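PDB 3R2N: cytidine deaminase from Mycobacterium leprae, which probably catalyses the zinc-dependent hydrolytic deamination of cytidine to uridine in pyrimidine salvage, working as a homotetramer. Local coordinates for residues R97-Y101 against M119-Q125; T12-A17 against G34-F38; D88-P92 against I110-K114. One frame throughout, in Å; residues are numbered along the deposited sequence.

Contact 1. Residues R97-Y101 against M119-Q125; sequences RQLLY and MAQLLPQ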
ATOM      1  N   ARG D  97      -3.100  12.225  -0.921  1.00 29.93           N
ATOM      2  CA  ARG D  97      -4.038  13.247  -0.441  1.00 30.37           C
ATOM      3  C   ARG D  97      -4.599  12.794   0.913  1.00 30.99           C
ATOM      4  O   ARG D  97      -4.760  13.607   1.832  1.00 31.23           O
ATOM      5  CB  ARG D  97      -5.161  13.557  -1.435  1.00 30.38           C
ATOM      6  CG  ARG D  97      -4.702  13.975  -2.815  1.00 29.99           C
ATOM      7  CD  ARG D  97      -5.887  14.363  -3.701  1.00 31.17           C
ATOM      8  NE  ARG D  97      -5.516  14.407  -5.113  1.00 32.02           N
ATOM      9  CZ  ARG D  97      -6.224  14.976  -6.091  1.00 33.17           C
ATOM     10  NH1 ARG D  97      -7.366  15.596  -5.838  1.00 30.82           N
ATOM     11  NH2 ARG D  97      -5.781  14.905  -7.351  1.00 32.97           N
ATOM     12  N   GLN D  98      -4.845  11.495   1.059  1.00 30.91           N
ATOM     13  CA  GLN D  98      -5.272  10.990   2.358  1.00 31.46           C
ATOM     14  C   GLN D  98      -4.168  11.167   3.446  1.00 31.18           C
ATOM     15  O   GLN D  98      -4.490  11.587   4.551  1.00 31.67           O
ATOM     16  CB  GLN D  98      -5.836   9.558   2.249  1.00 32.04           C
ATOM     17  CG  GLN D  98      -6.656   9.052   3.478  1.00 33.55           C
ATOM     18  CD  GLN D  98      -8.034   9.679   3.556  1.00 36.49           C
ATOM     19  OE1 GLN D  98      -8.809   9.604   2.603  1.00 39.59           O
ATOM     20  NE2 GLN D  98      -8.343  10.325   4.670  1.00 35.68           N
ATOM     21  N   LEU D  99      -2.891  10.894   3.145  1.00 30.57           N
ATOM     22  CA  LEU D  99      -1.818  11.128   4.148  1.00 30.59           C
ATOM     23  C   LEU D  99      -1.768  12.606   4.532  1.00 30.50           C
ATOM     24  O   LEU D  99      -1.842  12.937   5.719  1.00 31.01           O
ATOM     25  CB  LEU D  99      -0.432  10.642   3.690  1.00 29.30           C
ATOM     26  CG  LEU D  99      -0.211   9.184   3.267  1.00 32.45           C
ATOM     27  CD1 LEU D  99       1.241   8.923   3.027  1.00 33.36           C
ATOM     28  CD2 LEU D  99      -0.772   8.124   4.235  1.00 34.61           C
ATOM     29  N   LEU D 100      -1.700  13.474   3.520  1.00 29.89           N
ATOM     30  CA  LEU D 100      -1.634  14.914   3.707  1.00 30.08           C
ATOM     31  C   LEU D 100      -2.787  15.471   4.528  1.00 32.03           C
ATOM     32  O   LEU D 100      -2.610  16.391   5.353  1.00 32.47           O
ATOM     33  CB  LEU D 100      -1.591  15.626   2.355  1.00 29.03           C
ATOM     34  CG  LEU D 100      -0.397  15.293   1.481  1.00 27.42           C
ATOM     35  CD1 LEU D 100      -0.621  15.761   0.046  1.00 25.95           C
ATOM     36  CD2 LEU D 100       0.879  15.858   2.075  1.00 25.75           C
ATOM     37  N   TYR D 101      -3.972  14.926   4.292  1.00 33.56           N
ATOM     38  CA  TYR D 101      -5.147  15.353   5.000  1.00 35.30           C
ATOM     39  C   TYR D 101      -4.946  15.029   6.455  1.00 35.23           C
ATOM     40  O   TYR D 101      -5.172  15.871   7.317  1.00 36.71           O
ATOM     41  CB  TYR D 101      -6.415  14.637   4.510  1.00 36.05           C
ATOM     42  CG  TYR D 101      -7.662  15.328   5.025  1.00 39.90           C
ATOM     43  CD1 TYR D 101      -8.162  16.462   4.372  1.00 42.71           C
ATOM     44  CD2 TYR D 101      -8.324  14.882   6.175  1.00 42.53           C
ATOM     45  CE1 TYR D 101      -9.303  17.121   4.829  1.00 44.39           C
ATOM     46  CE2 TYR D 101      -9.469  15.543   6.652  1.00 44.66           C
ATOM     47  CZ  TYR D 101      -9.951  16.666   5.959  1.00 46.83           C
ATOM     48  OH  TYR D 101     -11.082  17.360   6.388  1.00 50.57           O
ATOM     49  N   MET D 119      -6.478  21.287   0.918  1.00 35.28           N
ATOM     50  CA  MET D 119      -6.913  19.895   1.011  1.00 35.13           C
ATOM     51  C   MET D 119      -8.419  19.709   1.072  1.00 36.16           C
ATOM     52  O   MET D 119      -8.930  18.659   0.672  1.00 36.85           O
ATOM     53  CB  MET D 119      -6.241  19.171   2.175  1.00 34.24           C
ATOM     54  CG  MET D 119      -4.772  18.868   1.926  1.00 34.11           C
ATOM     55  SD  MET D 119      -4.392  17.993   0.368  1.00 32.86           S
ATOM     56  CE  MET D 119      -5.542  16.617   0.571  1.00 32.31           C
ATOM     57  N   ALA D 120      -9.130  20.713   1.579  1.00 36.71           N
ATOM     58  CA  ALA D 120     -10.593  20.717   1.529  1.00 37.67           C
ATOM     59  C   ALA D 120     -11.075  20.651   0.079  1.00 37.99           C
ATOM     60  O   ALA D 120     -12.041  19.945  -0.229  1.00 38.29           O
ATOM     61  CB  ALA D 120     -11.160  21.986   2.247  1.00 37.89           C
ATOM     62  N   GLN D 121     -10.400  21.407  -0.793  1.00 37.62           N
ATOM     63  CA  GLN D 121     -10.686  21.384  -2.219  1.00 38.17           C
ATOM     64  C   GLN D 121     -10.201  20.102  -2.887  1.00 37.21           C
ATOM     65  O   GLN D 121     -10.874  19.572  -3.780  1.00 37.58           O
ATOM     66  CB  GLN D 121     -10.083  22.605  -2.917  1.00 38.75           C
ATOM     67  CG  GLN D 121     -10.603  23.911  -2.367  1.00 40.25           C
ATOM     68  CD  GLN D 121      -9.747  25.097  -2.750  1.00 43.26           C
ATOM     69  OE1 GLN D 121      -8.565  25.165  -2.424  1.00 43.17           O
ATOM     70  NE2 GLN D 121     -10.355  26.061  -3.434  1.00 46.46           N
ATOM     71  N   LEU D 122      -9.040  19.609  -2.467  1.00 35.37           N
ATOM     72  CA  LEU D 122      -8.443  18.441  -3.121  1.00 34.51           C
ATOM     73  C   LEU D 122      -8.992  17.110  -2.648  1.00 34.02           C
ATOM     74  O   LEU D 122      -9.009  16.155  -3.419  1.00 33.68           O
ATOM     75  CB  LEU D 122      -6.911  18.465  -3.055  1.00 33.28           C
ATOM     76  CG  LEU D 122      -6.244  19.656  -3.768  1.00 33.90           C
ATOM     77  CD1 LEU D 122      -4.747  19.494  -3.672  1.00 32.33           C
ATOM     78  CD2 LEU D 122      -6.680  19.778  -5.231  1.00 31.97           C
ATOM     79  N   LEU D 123      -9.444  17.043  -1.400  1.00 33.67           N
ATOM     80  CA  LEU D 123     -10.054  15.819  -0.897  1.00 34.95           C
ATOM     81  C   LEU D 123     -11.322  16.137  -0.110  1.00 36.20           C
ATOM     82  O   LEU D 123     -11.326  15.977   1.111  1.00 36.14           O
ATOM     83  CB  LEU D 123      -9.051  15.009  -0.044  1.00 33.13           C
ATOM     84  CG  LEU D 123      -9.289  13.534   0.320  1.00 34.19           C
ATOM     85  CD1 LEU D 123      -9.080  12.573  -0.878  1.00 31.93           C
ATOM     86  CD2 LEU D 123      -8.375  13.093   1.471  1.00 30.47           C
ATOM     87  N   PRO D 124     -12.414  16.573  -0.808  1.00 38.15           N
ATOM     88  CA  PRO D 124     -13.718  16.858  -0.150  1.00 39.67           C
ATOM     89  C   PRO D 124     -14.186  15.666   0.640  1.00 41.46           C
ATOM     90  O   PRO D 124     -14.059  14.528   0.173  1.00 40.71           O
ATOM     91  CB  PRO D 124     -14.682  17.058  -1.309  1.00 39.97           C
ATOM     92  CG  PRO D 124     -13.847  17.211  -2.523  1.00 38.80           C
ATOM     93  CD  PRO D 124     -12.516  16.620  -2.281  1.00 37.93           C
ATOM     94  N   GLN D 125     -14.729  15.921   1.826  1.00 44.35           N
ATOM     95  CA  GLN D 125     -15.052  14.843   2.778  1.00 47.05           C
ATOM     96  C   GLN D 125     -16.562  14.595   2.889  1.00 48.95           C
ATOM     97  O   GLN D 125     -17.327  14.827   1.943  1.00 50.56           O
ATOM     98  CB  GLN D 125     -14.475  15.174   4.170  1.00 47.50           C
ATOM     99  CG  GLN D 125     -12.962  15.206   4.262  1.00 48.38           C
ATOM    100  CD  GLN D 125     -12.340  13.800   4.308  1.00 50.68           C
ATOM    101  OE1 GLN D 125     -12.733  12.943   5.117  1.00 51.61           O
ATOM    102  NE2 GLN D 125     -11.354  13.573   3.446  1.00 48.59           N
TER
HETATM  103  O   HOH W   1     -11.363  10.567   2.443  1.00 37.94           O
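Tyr101 faces Met119 and Arg97 faces Leu123 across this contact, with CA atoms 6.3 Å and 6.6 Å apart respectively, so the short helix 119-122 and the turn after it run back along helix 94-104. Met119 fills the middle. Its chain is bent at both chi2 and chi3, which curls the methyl CE back to 3.7 Å from Arg97 CB, while SD lies against Leu100 CB and CB packs obliquely on the Tyr101 ring. Leu123, the first residue past the end of the helix, pushes its two methyls into the same seam: CD1 reaches Arg97 CB, and CD2 sits 3.9 Å from Tyr101 CB and also meets Gln98 OE1. Two polar features flank this apolar strip. On one side the extended Arg97 chain carries NH1 to Leu122 O, a 3.0 Å hydrogen bond with an N-H...O angle of 156° and the acceptor lying in the guanidinium plane. On the other, the Gln125 amide stacks over one face of the Tyr101 ring, the two planes 17° apart, with CG 3.6 Å from Tyr101 OH. A water bridges Gln98 OE1 to Gln125 NE2, the second link being weak. Arg97 also bonds Pro92 O through NE and Pro124 O of the second subunit through NH1, while Gln98 OE1 accepts from Gly94 N of that subunit. The pair joins helix 94-104, which starts just after zinc ligand Cys93 and carries ligand Cys96, to the end of the modelled chain, with Leu100, Met119 and Leu122 all resting on Ile110 of strand 109-112.

Contact 2. Residues T12-A17 against G34-F38; sequences TLQKAA and GVAGF
Leu13 lies over one face of the Phe38 ring, and that CH-pi contact sets one end of the packing between helix 12-17 and strand 34-38. Its CD2 methyl stands 3.6 Å from the ring centroid, close to the ring normal, and CG and CD1 lean on the same ring at CD2 and CE2. The Phe38 CB is not aimed at the helix; chi1 of -77°, with CG anti to the carbonyl carbon, swings the ring back to it. Thr12 adds its CG2 methyl obliquely, 4.1 Å from Phe38 CZ, the two side chains crossing at about a right angle.

Further along, the helix comes much closer to the strand. Ala36 points its methyl into the helix: Ala36 CB rests 3.3 Å from Leu13 O and touches two more methyls, 3.8 Å from Ala16 CB and 4.0 Å from Ala17 CB. At the start of the strand, Gly34 brings backbone to backbone: its CA approaches Ala17 O at 3.5 Å, a CA-H...O contact with an angle of 159° at the hydrogen. The segment axes come within 6.6 Å and cross at 142° between their N-to-C directions, roughly but not closely antiparallel.

Leu44 of the neighbouring strand and Tyr81 of strand 77-83 continue the apolar surface under the helix. No hydrogen bond crosses between the two segments; the strand spends its backbone bonds on strands 44-48 and 77-83, and the helix is held to this face of the sheet by methyl and ring packing, with small residues permitting the close approach.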
ATOM      1  N   THR D  12      10.778  28.789  -2.481  1.00 46.67           N
ATOM      2  CA  THR D  12      11.675  28.048  -1.606  1.00 45.31           C
ATOM      3  C   THR D  12      11.316  26.578  -1.634  1.00 42.98           C
ATOM      4  O   THR D  12      12.180  25.732  -1.836  1.00 42.66           O
ATOM      5  CB  THR D  12      11.629  28.583  -0.196  1.00 45.07           C
ATOM      6  OG1 THR D  12      12.152  29.906  -0.209  1.00 48.13           O
ATOM      7  CG2 THR D  12      12.466  27.738   0.739  1.00 44.62           C
ATOM      8  N   LEU D  13      10.033  26.283  -1.464  1.00 41.60           N
ATOM      9  CA  LEU D  13       9.546  24.902  -1.550  1.00 39.45           C
ATOM     10  C   LEU D  13       9.887  24.222  -2.900  1.00 39.63           C
ATOM     11  O   LEU D  13      10.315  23.066  -2.923  1.00 38.39           O
ATOM     12  CB  LEU D  13       8.049  24.850  -1.256  1.00 38.29           C
ATOM     13  CG  LEU D  13       7.625  25.239   0.159  1.00 37.04           C
ATOM     14  CD1 LEU D  13       6.124  25.067   0.310  1.00 36.31           C
ATOM     15  CD2 LEU D  13       8.372  24.420   1.224  1.00 34.56           C
ATOM     16  N   GLN D  14       9.756  24.960  -4.008  1.00 40.87           N
ATOM     17  CA  GLN D  14       9.984  24.397  -5.352  1.00 41.31           C
ATOM     18  C   GLN D  14      11.455  24.032  -5.577  1.00 41.32           C
ATOM     19  O   GLN D  14      11.779  22.905  -6.039  1.00 41.37           O
ATOM     20  CB  GLN D  14       9.376  25.309  -6.434  1.00 42.81           C
ATOM     21  CG  GLN D  14      10.300  25.829  -7.521  1.00 47.21           C
ATOM     22  CD  GLN D  14      10.479  24.871  -8.660  1.00 50.09           C
ATOM     23  OE1 GLN D  14      11.594  24.669  -9.142  1.00 52.14           O
ATOM     24  NE2 GLN D  14       9.383  24.275  -9.112  1.00 51.00           N
ATOM     25  N   LYS D  15      12.338  24.951  -5.192  1.00 41.40           N
ATOM     26  CA  LYS D  15      13.791  24.726  -5.220  1.00 41.54           C
ATOM     27  C   LYS D  15      14.194  23.569  -4.307  1.00 39.70           C
ATOM     28  O   LYS D  15      15.019  22.746  -4.689  1.00 40.02           O
ATOM     29  CB  LYS D  15      14.564  25.993  -4.851  1.00 41.60           C
ATOM     30  CG  LYS D  15      14.612  27.031  -5.982  1.00 45.95           C
ATOM     31  CD  LYS D  15      15.076  28.390  -5.461  1.00 49.80           C
ATOM     32  CE  LYS D  15      14.380  29.524  -6.191  1.00 55.03           C
ATOM     33  NZ  LYS D  15      15.208  30.202  -7.257  1.00 56.69           N
ATOM     34  N   ALA D  16      13.615  23.514  -3.110  1.00 38.26           N
ATOM     35  CA  ALA D  16      13.929  22.434  -2.145  1.00 37.03           C
ATOM     36  C   ALA D  16      13.507  21.072  -2.670  1.00 36.01           C
ATOM     37  O   ALA D  16      14.229  20.093  -2.500  1.00 35.98           O
ATOM     38  CB  ALA D  16      13.288  22.698  -0.808  1.00 35.51           C
ATOM     39  N   ALA D  17      12.342  21.025  -3.321  1.00 35.80           N
ATOM     40  CA  ALA D  17      11.833  19.790  -3.925  1.00 35.07           C
ATOM     41  C   ALA D  17      12.641  19.350  -5.150  1.00 35.71           C
ATOM     42  O   ALA D  17      12.848  18.164  -5.352  1.00 35.90           O
ATOM     43  CB  ALA D  17      10.334  19.918  -4.274  1.00 34.81           C
ATOM     44  N   GLY D  34      10.228  14.834  -6.275  1.00 28.24           N
ATOM     45  CA  GLY D  34      10.656  15.424  -5.028  1.00 28.48           C
ATOM     46  C   GLY D  34       9.501  16.193  -4.431  1.00 28.97           C
ATOM     47  O   GLY D  34       8.601  16.628  -5.158  1.00 28.61           O
ATOM     48  N   VAL D  35       9.490  16.311  -3.099  1.00 28.55           N
ATOM     49  CA  VAL D  35       8.449  17.081  -2.421  1.00 28.19           C
ATOM     50  C   VAL D  35       9.077  17.849  -1.288  1.00 28.45           C
ATOM     51  O   VAL D  35      10.076  17.427  -0.718  1.00 29.34           O
ATOM     52  CB  VAL D  35       7.259  16.193  -1.901  1.00 28.52           C
ATOM     53  CG1 VAL D  35       7.689  15.251  -0.734  1.00 26.87           C
ATOM     54  CG2 VAL D  35       6.097  17.055  -1.477  1.00 27.75           C
ATOM     55  N   ALA D  36       8.478  18.973  -0.945  1.00 28.50           N
ATOM     56  CA  ALA D  36       8.990  19.783   0.119  1.00 28.97           C
ATOM     57  C   ALA D  36       7.790  20.440   0.784  1.00 29.34           C
ATOM     58  O   ALA D  36       6.809  20.804   0.112  1.00 29.00           O
ATOM     59  CB  ALA D  36       9.995  20.858  -0.427  1.00 29.57           C
ATOM     60  N   GLY D  37       7.911  20.623   2.102  1.00 30.06           N
ATOM     61  CA  GLY D  37       6.822  21.071   2.943  1.00 30.11           C
ATOM     62  C   GLY D  37       7.321  22.026   4.006  1.00 30.87           C
ATOM     63  O   GLY D  37       8.450  21.906   4.462  1.00 30.89           O
ATOM     64  N   PHE D  38       6.486  23.000   4.366  1.00 31.17           N
ATOM     65  CA  PHE D  38       6.673  23.757   5.605  1.00 31.69           C
ATOM     66  C   PHE D  38       5.814  23.174   6.708  1.00 31.42           C
ATOM     67  O   PHE D  38       4.641  22.866   6.499  1.00 31.23           O
ATOM     68  CB  PHE D  38       6.318  25.211   5.400  1.00 31.44           C
ATOM     69  CG  PHE D  38       7.368  25.992   4.679  1.00 32.13           C
ATOM     70  CD1 PHE D  38       8.691  25.976   5.119  1.00 31.11           C
ATOM     71  CD2 PHE D  38       7.037  26.775   3.573  1.00 31.67           C
ATOM     72  CE1 PHE D  38       9.690  26.731   4.465  1.00 29.88           C
ATOM     73  CE2 PHE D  38       8.024  27.535   2.915  1.00 32.95           C
ATOM     74  CZ  PHE D  38       9.362  27.491   3.364  1.00 31.80           C
TER

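Contact 3. Residues D88-P92 against I110-K114; sequences DSLMP and IMTPK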
ATOM      1  N   ASP D  88       8.219  20.887 -12.616  1.00 41.80           N
ATOM      2  CA  ASP D  88       6.848  21.358 -12.692  1.00 42.20           C
ATOM      3  C   ASP D  88       6.009  20.791 -11.537  1.00 41.14           C
ATOM      4  O   ASP D  88       6.308  19.712 -10.975  1.00 40.13           O
ATOM      5  CB  ASP D  88       6.249  21.024 -14.067  1.00 43.45           C
ATOM      6  CG  ASP D  88       6.764  21.981 -15.194  1.00 46.52           C
ATOM      7  OD1 ASP D  88       6.824  23.215 -14.965  1.00 48.13           O
ATOM      8  OD2 ASP D  88       7.108  21.501 -16.302  1.00 46.67           O
ATOM      9  N   SER D  89       4.982  21.548 -11.175  1.00 40.66           N
ATOM     10  CA  SER D  89       4.079  21.182 -10.113  1.00 39.67           C
ATOM     11  C   SER D  89       3.411  19.832 -10.379  1.00 39.28           C
ATOM     12  O   SER D  89       3.027  19.548 -11.506  1.00 40.76           O
ATOM     13  CB  SER D  89       3.002  22.239  -9.995  1.00 40.03           C
ATOM     14  OG  SER D  89       2.246  21.952  -8.849  1.00 40.80           O
ATOM     15  N   LEU D  90       3.252  19.013  -9.350  1.00 37.59           N
ATOM     16  CA  LEU D  90       2.689  17.689  -9.548  1.00 37.29           C
ATOM     17  C   LEU D  90       1.551  17.417  -8.560  1.00 36.28           C
ATOM     18  O   LEU D  90       1.669  17.713  -7.389  1.00 35.32           O
ATOM     19  CB  LEU D  90       3.806  16.651  -9.439  1.00 36.76           C
ATOM     20  CG  LEU D  90       3.659  15.195  -9.871  1.00 38.10           C
ATOM     21  CD1 LEU D  90       3.286  15.059 -11.376  1.00 39.53           C
ATOM     22  CD2 LEU D  90       4.942  14.440  -9.560  1.00 35.31           C
ATOM     23  N   MET D  91       0.440  16.874  -9.048  1.00 36.96           N
ATOM     24  CA  MET D  91      -0.720  16.560  -8.195  1.00 37.25           C
ATOM     25  C   MET D  91      -0.540  15.285  -7.341  1.00 35.13           C
ATOM     26  O   MET D  91      -0.157  14.257  -7.866  1.00 35.02           O
ATOM     27  CB  MET D  91      -1.986  16.424  -9.037  1.00 38.55           C
ATOM     28  CG  MET D  91      -2.572  17.748  -9.477  1.00 44.07           C
ATOM     29  SD  MET D  91      -3.226  18.777  -8.135  1.00 51.24           S
ATOM     30  CE  MET D  91      -4.264  17.617  -7.249  1.00 47.52           C
ATOM     31  N   PRO D  92      -0.810  15.360  -6.023  1.00 33.96           N
ATOM     32  CA  PRO D  92      -0.704  14.133  -5.205  1.00 32.74           C
ATOM     33  C   PRO D  92      -1.719  13.083  -5.652  1.00 32.62           C
ATOM     34  O   PRO D  92      -2.876  13.415  -5.920  1.00 33.07           O
ATOM     35  CB  PRO D  92      -1.030  14.616  -3.785  1.00 32.03           C
ATOM     36  CG  PRO D  92      -0.757  16.079  -3.808  1.00 33.42           C
ATOM     37  CD  PRO D  92      -1.054  16.558  -5.196  1.00 33.41           C
ATOM     38  N   ILE D 110      -1.578  23.056  -0.944  1.00 34.35           N
ATOM     39  CA  ILE D 110      -0.815  22.291  -1.925  1.00 34.60           C
ATOM     40  C   ILE D 110      -0.646  23.138  -3.175  1.00 35.65           C
ATOM     41  O   ILE D 110      -1.613  23.701  -3.660  1.00 36.57           O
ATOM     42  CB  ILE D 110      -1.581  21.017  -2.335  1.00 34.15           C
ATOM     43  CG1 ILE D 110      -2.030  20.193  -1.114  1.00 33.23           C
ATOM     44  CG2 ILE D 110      -0.803  20.214  -3.340  1.00 34.57           C
ATOM     45  CD1 ILE D 110      -0.943  19.800  -0.155  1.00 29.87           C
ATOM     46  N   MET D 111       0.557  23.229  -3.720  1.00 36.07           N
ATOM     47  CA  MET D 111       0.702  23.832  -5.060  1.00 37.80           C
ATOM     48  C   MET D 111       0.251  22.831  -6.147  1.00 37.88           C
ATOM     49  O   MET D 111       0.522  21.646  -6.061  1.00 37.72           O
ATOM     50  CB  MET D 111       2.136  24.327  -5.290  1.00 38.38           C
ATOM     51  CG  MET D 111       2.405  24.931  -6.664  1.00 40.13           C
ATOM     52  SD  MET D 111       1.413  26.381  -6.983  1.00 41.57           S
ATOM     53  CE  MET D 111       2.435  27.643  -6.207  1.00 41.40           C
ATOM     54  N   THR D 112      -0.494  23.308  -7.131  1.00 39.40           N
ATOM     55  CA  THR D 112      -1.030  22.463  -8.210  1.00 39.83           C
ATOM     56  C   THR D 112      -0.768  23.152  -9.539  1.00 41.54           C
ATOM     57  O   THR D 112      -0.543  24.364  -9.555  1.00 42.11           O
ATOM     58  CB  THR D 112      -2.566  22.223  -8.098  1.00 40.20           C
ATOM     59  OG1 THR D 112      -3.288  23.291  -8.751  1.00 39.34           O
ATOM     60  CG2 THR D 112      -3.009  22.076  -6.662  1.00 37.46           C
ATOM     61  N   PRO D 113      -0.767  22.385 -10.655  1.00 42.67           N
ATOM     62  CA  PRO D 113      -0.618  22.950 -12.006  1.00 44.87           C
ATOM     63  C   PRO D 113      -1.468  24.187 -12.243  1.00 46.78           C
ATOM     64  O   PRO D 113      -1.093  25.029 -13.054  1.00 48.58           O
ATOM     65  CB  PRO D 113      -1.109  21.812 -12.906  1.00 45.25           C
ATOM     66  CG  PRO D 113      -0.685  20.552 -12.149  1.00 42.94           C
ATOM     67  CD  PRO D 113      -0.676  20.910 -10.672  1.00 41.86           C
ATOM     68  N   LYS D 114      -2.601  24.277 -11.533  1.00 47.30           N
ATOM     69  CA  LYS D 114      -3.532  25.408 -11.599  1.00 49.23           C
ATOM     70  C   LYS D 114      -3.449  26.371 -10.403  1.00 48.71           C
ATOM     71  O   LYS D 114      -4.407  27.118 -10.143  1.00 49.52           O
ATOM     72  CB  LYS D 114      -4.974  24.888 -11.686  1.00 50.07           C
ATOM     73  CG  LYS D 114      -5.339  24.173 -12.998  1.00 54.67           C
ATOM     74  CD  LYS D 114      -6.665  23.381 -12.862  1.00 59.32           C
ATOM     75  CE  LYS D 114      -7.833  24.266 -12.355  1.00 61.88           C
ATOM     76  NZ  LYS D 114      -9.047  23.458 -12.019  1.00 62.66           N
TER
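Met91 and Pro92 supply the apolar part of the contact between loop 88-92 and residues 110-114. The Met91 chain, bent at chi2 (-67°) and chi3 (-50°), lays SD alongside Thr112, 3.5 Å from its CB and close to CG2 as well, the two side chains pointing the same way. Its CG meets Pro113 CD at 3.9 Å. Deeper in, Pro92 CD touches Ile110 CG2 at 4.1 Å, the two side chains sliding past each other in opposite directions.

The polar part centres on Ser89. Its OG is anti to the backbone N (chi1 -172°), which carries it over the peptide joining Thr112 to Pro113, 3.3 Å from Thr112 C and 3.6 Å from Pro113 CD. Met111 O is also near, but the angle is too poor for a hydrogen bond, and none links the two segments.

Polar order comes instead from within 110-114. Thr112 OG1 accepts from Lys114 N at 3.0 Å in an ST turn that begins the reversal into strand 115-118, and it is also bonded to Gly115 O.

Pro92 stands directly before Cys93, which with Cys60 and Cys96 binds the zinc ion. Lying between strand 77-83 and helix 94-104, the loop shows the layout characteristic of the cytidine deaminase fold: the chain passes back obliquely beside residues 110-113 before reaching the Pro-Cys-x-x-Cys motif that binds the metal.

Overall arrangement
Contacts 1 and 2 lie on opposite sides of the chain's centre, about 19 Å apart between centres, and both are buried; contact 3, between them, is only partly so. Contacts 2 and 3 reach the same sheet, one through strand 34-39 and the other through strand 109-112, yet do not touch. Contacts 1 and 3 do touch, where helix 94-104 and strand 109-112 are neighbours, and both meet the second subunit. Their chemistry follows their place. Contact 2, untouched by other subunits, is purely apolar apart from one CA-H...O approach, whereas contact 1 adds arginine and glutamine groups that also bond the second subunit, and contact 3 combines methionine and proline packing with a serine hydroxyl, without a hydrogen bond across it.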